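Local atomic coordinates of minor fimbrium anchoring subunit Mfa2 (Porphyromonas gingivalis, PDB entry 5NFI), a protein that anchors the minor (Mfa1) fimbriae in the outer membrane through its interaction with Mfa1 and regulates fimbrial length. Residues V269-W272 with I278-Y281. Numbering follows the deposited sequence.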
# COMPACT_ATOMS: atom_id res chain seq x y z
N VAL A 269 3.33 -27.98 0.70
CA VAL A 269 3.37 -28.69 -0.58
C VAL A 269 2.40 -28.15 -1.61
O VAL A 269 2.21 -28.76 -2.66
CB VAL A 269 3.05 -30.20 -0.40
CG1 VAL A 269 4.12 -30.90 0.45
CG2 VAL A 269 1.68 -30.38 0.22
N GLN A 270 1.77 -27.01 -1.31
CA GLN A 270 0.84 -26.34 -2.21
C GLN A 270 0.52 -24.95 -1.68
O GLN A 270 0.09 -24.78 -0.53
CB GLN A 270 -0.47 -27.12 -2.35
CG GLN A 270 -0.56 -27.92 -3.63
CD GLN A 270 -1.88 -28.66 -3.76
OE1 GLN A 270 -2.83 -28.43 -3.01
NE2 GLN A 270 -1.93 -29.57 -4.73
N ILE A 271 0.72 -23.95 -2.53
CA ILE A 271 0.29 -22.62 -2.16
C ILE A 271 -0.77 -22.11 -3.14
O ILE A 271 -0.53 -21.99 -4.34
CB ILE A 271 1.49 -21.65 -2.07
CG1 ILE A 271 1.00 -20.20 -2.04
CG2 ILE A 271 2.44 -21.87 -3.22
CD1 ILE A 271 2.09 -19.19 -1.79
N TRP A 272 -1.97 -21.88 -2.61
CA TRP A 272 -3.08 -21.35 -3.38
C TRP A 272 -3.21 -19.86 -3.11
O TRP A 272 -3.10 -19.43 -1.96
CB TRP A 272 -4.40 -22.05 -3.01
CG TRP A 272 -4.44 -23.52 -3.29
CD1 TRP A 272 -3.81 -24.51 -2.58
CD2 TRP A 272 -5.20 -24.18 -4.31
NE1 TRP A 272 -4.12 -25.75 -3.11
CE2 TRP A 272 -4.97 -25.57 -4.17
CE3 TRP A 272 -6.04 -23.74 -5.34
CZ2 TRP A 272 -5.54 -26.51 -5.03
CZ3 TRP A 272 -6.61 -24.67 -6.18
CH2 TRP A 272 -6.36 -26.04 -6.02
N ILE A 278 -0.74 -21.93 -7.26
CA ILE A 278 0.42 -21.14 -7.67
C ILE A 278 1.69 -21.98 -7.77
O ILE A 278 2.48 -21.82 -8.70
CB ILE A 278 0.64 -19.97 -6.68
CG1 ILE A 278 -0.51 -18.98 -6.78
CG2 ILE A 278 1.96 -19.28 -6.92
CD1 ILE A 278 -0.85 -18.61 -8.20
N HIS A 279 1.88 -22.87 -6.80
CA HIS A 279 3.03 -23.76 -6.76
C HIS A 279 2.71 -25.01 -5.97
O HIS A 279 2.08 -24.96 -4.91
CB HIS A 279 4.26 -23.08 -6.14
CG HIS A 279 4.91 -22.05 -7.01
ND1 HIS A 279 4.95 -20.71 -6.67
CD2 HIS A 279 5.54 -22.16 -8.21
CE1 HIS A 279 5.58 -20.04 -7.62
NE2 HIS A 279 5.95 -20.89 -8.56
N SER A 280 3.13 -26.14 -6.52
CA SER A 280 3.22 -27.38 -5.77
C SER A 280 4.69 -27.56 -5.42
O SER A 280 5.56 -26.91 -6.02
CB SER A 280 2.67 -28.57 -6.57
OG SER A 280 1.27 -28.50 -6.76
N TYR A 281 4.99 -28.45 -4.47
CA TYR A 281 6.37 -28.68 -4.08
C TYR A 281 6.67 -30.17 -3.97
O TYR A 281 5.80 -30.96 -3.60
CB TYR A 281 6.67 -27.98 -2.76
CG TYR A 281 6.52 -26.47 -2.79
CD1 TYR A 281 7.45 -25.67 -3.44
CD2 TYR A 281 5.45 -25.84 -2.16
CE1 TYR A 281 7.33 -24.28 -3.46
CE2 TYR A 281 5.32 -24.45 -2.17
CZ TYR A 281 6.26 -23.68 -2.81
OH TYR A 281 6.14 -22.31 -2.83
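Tyr281, the last residue of the chain, lies along Val269 and reaches Ile271. Tyr281 CB sits 4.0 Å from Val269 CA. At CD2 the ring edge meets Val269 CA and C, with CA in the ring plane. Further out, CE2 approaches Ile271 CG2, and Tyr281 OH ends 3.7 Å from Ile271 CG2. CG of Tyr281 stands anti to the carbonyl carbon (chi1 -62°), which brings the ring edge alongside Val269 and its outer end beside Ile271. Ile271 CG2 also packs against His279 CB at 3.6 Å, and the Ile271 and His279 side chains leave the sheet side by side.

Strands 266-273 and 276-280 form an antiparallel beta hairpin at the C-terminal end of the chain. Strand 249-258 pairs with the other edge of 266-273, through Val255 and Arg253. A classic beta bulge interrupts the pairing: two residues, Ile278 and His279, stand opposite the single Ile271. Two backbone bonds grip Ile271: Ile271 N donates to His279 O at 2.9 Å, and Ile271 O accepts from Ile278 N at 2.9 Å. Nearer the chain end, Tyr281 N makes a weak bond to Val269 O (3.3 Å).

Gln270 and Ser280 form a non-hydrogen-bonded pair on the face opposite Ile271 and His279, where Gln270 CG meets Ser280 OG at 3.7 Å. The amide of Gln270 is held by Trp272 of its own strand, whose NE1 donates to OE1 from above the carbonyl plane.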